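Local coordinates for protein NAD(FAD)-dependent dehydrogenase, NirB-family (N-terminal domain) (Clostridium acetobutylicum, PDB 3KLJ) that uses FAD to pass electrons from NADH to rubredoxin, within a chain that scavenges dioxygen in an obligate anaerobe, at residues K146-I152 and S220-A226; N323-F329 and C340-E344; D335-V339 and A351-D355. All coordinates share one frame; numbering follows the deposited sequence.

Contact 1 of 3, residues K146-I152 and S220-A226; sequences KGKAFII and SSCVITA
Ile151 and Ile224 sit on neighbouring parallel strands with their side chains side by side and pointing the same way, on the sheet face that Ala149 and Cys222 share. Going outward along Ile224, CB lies 4.2 Å from Ile151 CG1; chi1 (-46°) sets CG1 anti to the carbonyl carbon, and chi2 (142°) then brings CD1 over to the other strand. There CD1 rests 3.9 Å from Ile151 CG1 and 4.0 Å from Ala149 CB. Leu161 and Ile165 of helix 156-168 and Ile139 of helix 133-146 cover the same side chain. The opposite face carries Phe150, whose CB packs 3.7 Å from Ser221 CB while its ring runs off to helix 215-220.

Five backbone hydrogen bonds zip the strands, passing from one strand to the other and back, from Cys222 N to Lys148 O at 2.8 Å through to Ala226 N on Ile152 O, which is nearly straight (178° at the hydrogen). Ahead of the strands, Lys146 drapes its chain over Ser221, CE 3.4 Å from Ser221 O.

This is the core of the NADH-binding domain, a Rossmann-type parallel sheet in which strand 149-152 leads into a glycine-rich GxGxxG turn, consistent with dinucleotide binding. Between two buried, largely apolar faces, the backbone bonds fix the register of the pair, while its side chains pack against helices on both faces.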
loop_
_atom_site.group_PDB
_atom_site.type_symbol
_atom_site.label_atom_id
_atom_site.label_comp_id
_atom_site.label_asym_id
_atom_site.label_seq_id
_atom_site.Cartn_x
_atom_site.Cartn_y
_atom_site.Cartn_z
ATOM N N LYS A 146 -12.112 -17.692 -17.542
ATOM C CA LYS A 146 -10.954 -18.553 -17.794
ATOM C C LYS A 146 -11.004 -19.822 -16.950
ATOM O O LYS A 146 -10.577 -20.891 -17.398
ATOM C CB LYS A 146 -9.650 -17.796 -17.522
ATOM C CG LYS A 146 -9.263 -16.780 -18.600
ATOM C CD LYS A 146 -8.313 -17.397 -19.616
ATOM C CE LYS A 146 -7.613 -16.332 -20.441
ATOM N NZ LYS A 146 -8.382 -16.016 -21.677
ATOM N N GLY A 147 -11.523 -19.699 -15.730
ATOM C CA GLY A 147 -11.675 -20.847 -14.837
ATOM C C GLY A 147 -10.580 -21.003 -13.797
ATOM O O GLY A 147 -10.706 -21.833 -12.892
ATOM N N LYS A 148 -9.499 -20.231 -13.941
ATOM C CA LYS A 148 -8.388 -20.204 -12.966
ATOM C C LYS A 148 -7.528 -18.937 -13.107
ATOM O O LYS A 148 -7.544 -18.280 -14.148
ATOM C CB LYS A 148 -7.523 -21.479 -13.041
ATOM C CG LYS A 148 -6.883 -21.755 -14.402
ATOM C CD LYS A 148 -6.667 -23.246 -14.641
ATOM C CE LYS A 148 -5.424 -23.766 -13.935
ATOM N NZ LYS A 148 -5.294 -25.254 -14.061
ATOM N N ALA A 149 -6.791 -18.596 -12.052
ATOM C CA ALA A 149 -5.936 -17.405 -12.066
ATOM C C ALA A 149 -4.454 -17.746 -11.882
ATOM O O ALA A 149 -4.108 -18.729 -11.222
ATOM C CB ALA A 149 -6.387 -16.407 -11.003
ATOM N N PHE A 150 -3.589 -16.931 -12.481
ATOM C CA PHE A 150 -2.150 -17.041 -12.265
ATOM C C PHE A 150 -1.634 -15.675 -11.833
ATOM O O PHE A 150 -1.684 -14.713 -12.613
ATOM C CB PHE A 150 -1.443 -17.543 -13.532
ATOM C CG PHE A 150 0.030 -17.817 -13.350
ATOM C CD1 PHE A 150 0.481 -18.722 -12.381
ATOM C CD2 PHE A 150 0.968 -17.197 -14.167
ATOM C CE1 PHE A 150 1.842 -18.978 -12.217
ATOM C CE2 PHE A 150 2.329 -17.447 -14.014
ATOM C CZ PHE A 150 2.766 -18.341 -13.035
ATOM N N ILE A 151 -1.178 -15.588 -10.583
ATOM C CA ILE A 151 -0.700 -14.332 -10.022
ATOM C C ILE A 151 0.825 -14.257 -10.083
ATOM O O ILE A 151 1.523 -15.081 -9.493
ATOM C CB ILE A 151 -1.219 -14.100 -8.564
ATOM C CG1 ILE A 151 -2.742 -13.956 -8.557
ATOM C CG2 ILE A 151 -0.610 -12.840 -7.944
ATOM C CD1 ILE A 151 -3.478 -15.165 -8.073
ATOM N N ILE A 152 1.329 -13.268 -10.813
ATOM C CA ILE A 152 2.763 -13.030 -10.931
ATOM C C ILE A 152 3.186 -11.941 -9.943
ATOM O O ILE A 152 2.642 -10.825 -9.961
ATOM C CB ILE A 152 3.150 -12.640 -12.389
ATOM C CG1 ILE A 152 3.000 -13.859 -13.317
ATOM C CG2 ILE A 152 4.566 -12.056 -12.440
ATOM C CD1 ILE A 152 3.243 -13.581 -14.775
ATOM N N SER A 220 -4.179 -20.354 -20.194
ATOM C CA SER A 220 -5.433 -20.868 -19.638
ATOM C C SER A 220 -5.888 -20.153 -18.362
ATOM O O SER A 220 -6.943 -20.485 -17.817
ATOM C CB SER A 220 -5.329 -22.380 -19.387
ATOM O OG SER A 220 -4.339 -22.672 -18.419
ATOM N N SER A 221 -5.106 -19.177 -17.896
ATOM C CA SER A 221 -5.436 -18.448 -16.668
ATOM C C SER A 221 -5.769 -16.977 -16.892
ATOM O O SER A 221 -5.354 -16.371 -17.883
ATOM C CB SER A 221 -4.277 -18.516 -15.667
ATOM O OG SER A 221 -3.800 -19.834 -15.511
ATOM N N CYS A 222 -6.519 -16.413 -15.951
ATOM C CA CYS A 222 -6.591 -14.967 -15.800
ATOM C C CYS A 222 -5.280 -14.559 -15.126
ATOM O O CYS A 222 -4.973 -15.022 -14.029
ATOM C CB CYS A 222 -7.807 -14.579 -14.955
ATOM S SG CYS A 222 -7.767 -12.920 -14.248
ATOM N N VAL A 223 -4.486 -13.733 -15.805
ATOM C CA VAL A 223 -3.156 -13.403 -15.295
ATOM C C VAL A 223 -3.122 -12.022 -14.648
ATOM O O VAL A 223 -3.461 -11.001 -15.263
ATOM C CB VAL A 223 -2.005 -13.628 -16.338
ATOM C CG1 VAL A 223 -2.332 -14.794 -17.284
ATOM C CG2 VAL A 223 -1.714 -12.388 -17.132
ATOM N N ILE A 224 -2.744 -12.019 -13.377
ATOM C CA ILE A 224 -2.733 -10.811 -12.563
ATOM C C ILE A 224 -1.310 -10.545 -12.087
ATOM O O ILE A 224 -0.690 -11.393 -11.458
ATOM C CB ILE A 224 -3.680 -10.960 -11.341
ATOM C CG1 ILE A 224 -5.028 -11.548 -11.778
ATOM C CG2 ILE A 224 -3.877 -9.629 -10.648
ATOM C CD1 ILE A 224 -5.620 -12.519 -10.803
ATOM N N THR A 225 -0.788 -9.368 -12.400
ATOM C CA THR A 225 0.528 -8.985 -11.909
ATOM C C THR A 225 0.366 -8.209 -10.609
ATOM O O THR A 225 -0.456 -7.306 -10.517
ATOM C CB THR A 225 1.337 -8.189 -12.958
ATOM O OG1 THR A 225 0.544 -7.103 -13.462
ATOM C CG2 THR A 225 1.756 -9.106 -14.110
ATOM N N ALA A 226 1.112 -8.623 -9.595
ATOM C CA ALA A 226 1.134 -7.975 -8.289
ATOM C C ALA A 226 2.609 -7.709 -8.018
ATOM O O ALA A 226 3.271 -8.448 -7.283
ATOM C CB ALA A 226 0.526 -8.907 -7.226
#

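Contact 2 of 3, residues N323-F329 and C340-E344; sequences NKPSKVF and CMLKE
Phe329 and Leu342 make the close apolar contact here, on the face they share with Cys340. Leu342 CD1 comes to the edge of the phenyl ring, in its plane, 3.6 Å from Phe329 CE2; the two side chains run at a slant to one another, and Ile381 of helix 378-382 touches both. Beneath them the backbone pairing rests on Phe329 and Cys340: Phe329 N reaches Cys340 O and Cys340 N reaches Phe329 O, both at 2.8 Å. Leu342 N also bonds to Lys327 O. On the other face Met341 leaves its CB against Pro325 CB (3.9 Å), then runs extended beyond CG (chi2 179°), which carries the sulfur past Asn323, Met341 SD lying 3.6 Å from Asn323 CB.

These are the antiparallel strands 327-332 and 337-343, a beta hairpin in the C-terminal domain, with 327-332 as the outermost strand of its sheet.

Toward the open ends of the hairpin the ladder gives way to polar, more exposed chemistry. Ser326 N donates to Leu342 O, and Ser326 OG, folded in between its own N and carbonyl carbon (chi1 42°), accepts from Glu344 N at 2.9 Å while giving only a weak bond to Leu342 O. Lys343 bends at chi2 and chi3 and returns its tip to the other segment, where a water accepts from Lys324 N at 2.7 Å. Lys343 CE lies 3.4 Å from Lys324 O, and the ammonium forms a salt bridge to Asp348, whose carboxylate takes a hydrogen bond from Asn323 ND2, which also donates to Asp319 O.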
loop_
_atom_site.group_PDB
_atom_site.type_symbol
_atom_site.label_atom_id
_atom_site.label_comp_id
_atom_site.label_asym_id
_atom_site.label_seq_id
_atom_site.Cartn_x
_atom_site.Cartn_y
_atom_site.Cartn_z
ATOM N N ASN A 323 20.467 -6.994 4.917
ATOM C CA ASN A 323 21.134 -6.870 6.207
ATOM C C ASN A 323 22.498 -7.545 6.229
ATOM O O ASN A 323 22.653 -8.677 5.754
ATOM C CB ASN A 323 20.262 -7.408 7.338
ATOM C CG ASN A 323 20.528 -6.709 8.658
ATOM O OD1 ASN A 323 21.574 -6.904 9.278
ATOM N ND2 ASN A 323 19.583 -5.882 9.092
ATOM N N LYS A 324 23.486 -6.819 6.746
ATOM C CA LYS A 324 24.802 -7.369 7.044
ATOM C C LYS A 324 24.968 -7.368 8.565
ATOM O O LYS A 324 25.566 -6.447 9.129
ATOM C CB LYS A 324 25.912 -6.555 6.369
ATOM C CG LYS A 324 25.935 -6.658 4.848
ATOM C CD LYS A 324 26.489 -7.997 4.353
ATOM C CE LYS A 324 28.016 -7.989 4.291
ATOM N NZ LYS A 324 28.556 -9.062 3.401
ATOM N N PRO A 325 24.422 -8.400 9.235
ATOM C CA PRO A 325 24.466 -8.431 10.687
ATOM C C PRO A 325 25.767 -9.028 11.209
ATOM O O PRO A 325 26.462 -9.747 10.480
ATOM C CB PRO A 325 23.287 -9.340 11.047
ATOM C CG PRO A 325 23.132 -10.251 9.875
ATOM C CD PRO A 325 23.782 -9.608 8.678
ATOM N N SER A 326 26.086 -8.717 12.460
ATOM C CA SER A 326 27.214 -9.331 13.149
ATOM C C SER A 326 26.837 -10.731 13.626
ATOM O O SER A 326 27.687 -11.622 13.671
ATOM C CB SER A 326 27.680 -8.463 14.324
ATOM O OG SER A 326 26.581 -7.947 15.053
ATOM N N LYS A 327 25.561 -10.919 13.964
ATOM C CA LYS A 327 25.055 -12.204 14.436
ATOM C C LYS A 327 23.584 -12.407 14.058
ATOM O O LYS A 327 22.791 -11.458 14.068
ATOM C CB LYS A 327 25.226 -12.309 15.951
ATOM C CG LYS A 327 25.196 -13.728 16.497
ATOM C CD LYS A 327 25.532 -13.747 17.987
ATOM C CE LYS A 327 25.871 -15.161 18.447
ATOM N NZ LYS A 327 26.158 -15.237 19.907
ATOM N N VAL A 328 23.235 -13.653 13.741
ATOM C CA VAL A 328 21.878 -14.039 13.359
ATOM C C VAL A 328 21.391 -15.158 14.264
ATOM O O VAL A 328 22.056 -16.182 14.401
ATOM C CB VAL A 328 21.825 -14.554 11.884
ATOM C CG1 VAL A 328 20.437 -15.117 11.539
ATOM C CG2 VAL A 328 22.198 -13.458 10.918
ATOM N N PHE A 329 20.237 -14.955 14.887
ATOM C CA PHE A 329 19.533 -16.030 15.587
ATOM C C PHE A 329 18.249 -16.422 14.852
ATOM O O PHE A 329 17.387 -15.578 14.588
ATOM C CB PHE A 329 19.178 -15.619 17.010
ATOM C CG PHE A 329 20.355 -15.246 17.848
ATOM C CD1 PHE A 329 21.137 -16.226 18.439
ATOM C CD2 PHE A 329 20.669 -13.912 18.065
ATOM C CE1 PHE A 329 22.225 -15.885 19.230
ATOM C CE2 PHE A 329 21.764 -13.563 18.859
ATOM C CZ PHE A 329 22.533 -14.551 19.443
ATOM N N CYS A 340 16.230 -13.157 13.908
ATOM C CA CYS A 340 16.637 -11.988 14.651
ATOM C C CYS A 340 18.068 -11.636 14.230
ATOM O O CYS A 340 18.973 -12.470 14.310
ATOM C CB CYS A 340 16.510 -12.321 16.145
ATOM S SG CYS A 340 17.090 -11.129 17.296
ATOM N N MET A 341 18.258 -10.410 13.749
ATOM C CA MET A 341 19.552 -9.976 13.211
ATOM C C MET A 341 20.156 -8.863 14.062
ATOM O O MET A 341 19.505 -7.852 14.345
ATOM C CB MET A 341 19.410 -9.536 11.751
ATOM C CG MET A 341 18.845 -10.618 10.845
ATOM S SD MET A 341 18.642 -10.137 9.116
ATOM C CE MET A 341 18.236 -11.719 8.381
ATOM N N LEU A 342 21.401 -9.069 14.484
ATOM C CA LEU A 342 22.059 -8.145 15.397
ATOM C C LEU A 342 23.066 -7.246 14.712
ATOM O O LEU A 342 23.748 -7.651 13.770
ATOM C CB LEU A 342 22.749 -8.903 16.537
ATOM C CG LEU A 342 21.896 -9.205 17.763
ATOM C CD1 LEU A 342 20.883 -10.311 17.487
ATOM C CD2 LEU A 342 22.783 -9.570 18.935
ATOM N N LYS A 343 23.141 -6.014 15.198
ATOM C CA LYS A 343 24.229 -5.112 14.862
ATOM C C LYS A 343 24.892 -4.741 16.174
ATOM O O LYS A 343 24.416 -3.860 16.898
ATOM C CB LYS A 343 23.709 -3.882 14.119
ATOM C CG LYS A 343 24.758 -3.189 13.261
ATOM C CD LYS A 343 24.189 -2.803 11.897
ATOM C CE LYS A 343 24.029 -4.025 10.996
ATOM N NZ LYS A 343 23.189 -3.742 9.800
ATOM N N GLU A 344 25.979 -5.450 16.481
ATOM C CA GLU A 344 26.687 -5.343 17.760
ATOM C C GLU A 344 25.845 -5.950 18.883
ATOM O O GLU A 344 25.603 -7.163 18.901
ATOM C CB GLU A 344 27.078 -3.889 18.087
ATOM C CG GLU A 344 28.068 -3.232 17.130
ATOM C CD GLU A 344 29.447 -3.861 17.178
ATOM O OE1 GLU A 344 29.661 -4.874 16.476
ATOM O OE2 GLU A 344 30.320 -3.335 17.906
HETATM O O HOH W 1 23.021 -4.217 7.338
#

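Contact 3 of 3, residues D335-V339 and A351-D355; sequences DKYIV and AVIGD
Lys336 and Asp355 supply the charged part of this contact: Lys336 NZ lies 2.8 Å from Asp355 OD1 in a hydrogen-bonded salt bridge. The two side chains run alongside each other, and the ammonium meets the oxygen from above the carboxylate plane, 42° out of it. A bend at chi3 (80°) turns the lysine tip onto the acid after CD has passed Asp355 CB. The other oxygen, OD2, is used separately, capping Leu358 N at the start of helix 356-367, where Asp355 is the N-cap; both the lysine and the helix start would favour its charged form.

Backbone pairing comes next. Tyr337 and Ile353 exchange two hydrogen bonds, Tyr337 N falling on a lone pair of Ile353 O, and two more run from Val339 N to Ala351 O and from Ala351 N to Val339 O, each 3.0 Å. Strands 337-343 and 346-353 thus form an antiparallel beta hairpin inside the C-terminal domain's sheet, flanked by strands 327-332 and 312-317. At its end Gly354 turns with positive phi (85°), its CA against Asp335 O at 3.8 Å.

The apolar contacts divide between the two faces. On one, Ile353 CD1 slants across to Tyr337 CB at 4.0 Å and Val339 CG1 meets Ala351 CB; the tyrosine hydroxyl continues to Asp187 and Arg330. On the other, Ile338 and Val352 lie side by side, Ile338 CG1 to Val352 CG1 at 4.1 Å, beneath Leu358 and Leu362 of helix 356-367.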
loop_
_atom_site.group_PDB
_atom_site.type_symbol
_atom_site.label_atom_id
_atom_site.label_comp_id
_atom_site.label_asym_id
_atom_site.label_seq_id
_atom_site.Cartn_x
_atom_site.Cartn_y
_atom_site.Cartn_z
ATOM N N ASP A 335 4.748 -24.160 14.487
ATOM C CA ASP A 335 3.748 -23.096 14.465
ATOM C C ASP A 335 4.334 -21.723 14.129
ATOM O O ASP A 335 3.594 -20.809 13.770
ATOM C CB ASP A 335 3.029 -23.024 15.827
ATOM C CG ASP A 335 3.978 -23.220 17.023
ATOM O OD1 ASP A 335 3.918 -22.414 17.983
ATOM O OD2 ASP A 335 4.779 -24.188 17.018
ATOM N N LYS A 336 5.650 -21.573 14.260
ATOM C CA LYS A 336 6.264 -20.254 14.141
ATOM C C LYS A 336 7.691 -20.253 13.586
ATOM O O LYS A 336 8.401 -21.247 13.667
ATOM C CB LYS A 336 6.191 -19.496 15.477
ATOM C CG LYS A 336 7.100 -20.015 16.575
ATOM C CD LYS A 336 6.903 -19.238 17.894
ATOM C CE LYS A 336 5.670 -19.730 18.653
ATOM N NZ LYS A 336 5.485 -19.028 19.950
ATOM N N TYR A 337 8.076 -19.129 12.991
ATOM C CA TYR A 337 9.424 -18.928 12.502
ATOM C C TYR A 337 9.907 -17.612 13.075
ATOM O O TYR A 337 9.172 -16.608 13.079
ATOM C CB TYR A 337 9.477 -18.903 10.958
ATOM C CG TYR A 337 10.852 -18.549 10.425
ATOM C CD1 TYR A 337 11.831 -19.537 10.239
ATOM C CD2 TYR A 337 11.196 -17.223 10.152
ATOM C CE1 TYR A 337 13.102 -19.217 9.771
ATOM C CE2 TYR A 337 12.463 -16.889 9.685
ATOM C CZ TYR A 337 13.411 -17.893 9.493
ATOM O OH TYR A 337 14.670 -17.566 9.041
ATOM N N ILE A 338 11.136 -17.622 13.575
ATOM C CA ILE A 338 11.745 -16.423 14.141
ATOM C C ILE A 338 13.103 -16.212 13.502
ATOM O O ILE A 338 13.883 -17.150 13.393
ATOM C CB ILE A 338 11.942 -16.546 15.667
ATOM C CG1 ILE A 338 10.595 -16.762 16.363
ATOM C CG2 ILE A 338 12.699 -15.311 16.221
ATOM C CD1 ILE A 338 10.698 -17.362 17.770
ATOM N N VAL A 339 13.370 -14.984 13.069
ATOM C CA VAL A 339 14.722 -14.593 12.696
ATOM C C VAL A 339 15.042 -13.241 13.326
ATOM O O VAL A 339 14.227 -12.309 13.305
ATOM C CB VAL A 339 14.984 -14.644 11.146
ATOM C CG1 VAL A 339 14.133 -13.625 10.377
ATOM C CG2 VAL A 339 16.463 -14.464 10.842
ATOM N N ALA A 351 12.135 -10.698 11.903
ATOM C CA ALA A 351 10.830 -11.074 11.394
ATOM C C ALA A 351 10.323 -12.299 12.133
ATOM O O ALA A 351 11.102 -13.179 12.512
ATOM C CB ALA A 351 10.890 -11.335 9.867
ATOM N N VAL A 352 9.022 -12.359 12.340
ATOM C CA VAL A 352 8.403 -13.507 12.995
ATOM C C VAL A 352 7.159 -13.867 12.212
ATOM O O VAL A 352 6.332 -12.994 11.886
ATOM C CB VAL A 352 8.009 -13.222 14.473
ATOM C CG1 VAL A 352 7.400 -14.457 15.129
ATOM C CG2 VAL A 352 9.208 -12.781 15.286
ATOM N N ILE A 353 7.046 -15.149 11.901
ATOM C CA ILE A 353 5.864 -15.710 11.271
ATOM C C ILE A 353 5.151 -16.517 12.355
ATOM O O ILE A 353 5.771 -17.358 13.005
ATOM C CB ILE A 353 6.242 -16.657 10.085
ATOM C CG1 ILE A 353 7.212 -15.974 9.098
ATOM C CG2 ILE A 353 4.980 -17.164 9.366
ATOM C CD1 ILE A 353 7.704 -16.890 7.945
ATOM N N GLY A 354 3.873 -16.224 12.583
ATOM C CA GLY A 354 3.048 -17.027 13.480
ATOM C C GLY A 354 3.110 -16.701 14.967
ATOM O O GLY A 354 2.637 -17.489 15.784
ATOM N N ASP A 355 3.681 -15.552 15.327
ATOM C CA ASP A 355 3.664 -15.084 16.724
ATOM C C ASP A 355 3.755 -13.565 16.772
ATOM O O ASP A 355 4.825 -12.995 16.957
ATOM C CB ASP A 355 4.795 -15.736 17.539
ATOM C CG ASP A 355 4.623 -15.556 19.049
ATOM O OD1 ASP A 355 5.334 -16.259 19.798
ATOM O OD2 ASP A 355 3.794 -14.724 19.496
#

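How the contacts relate
Contacts 2 and 3 belong to one antiparallel sheet and share strand 337-343, which pairs with 327-332 in the first and with 346-353 in the second; their centres are about 17 Å apart, and they meet where Val339 CG2 packs 4.1 Å from Val328 CG1. Contact 1 stands apart in the parallel sheet of the NADH-binding domain, its nearest atoms about 18 Å from contact 3 and about 21 Å from contact 2. Contacts 1 and 3 are mostly buried, whereas contact 2 lies on an outer strand and relies on a serine, a lysine and water at its exposed end. Contact 3 puts its one salt bridge beside a helix start; contact 1 has none between its segments.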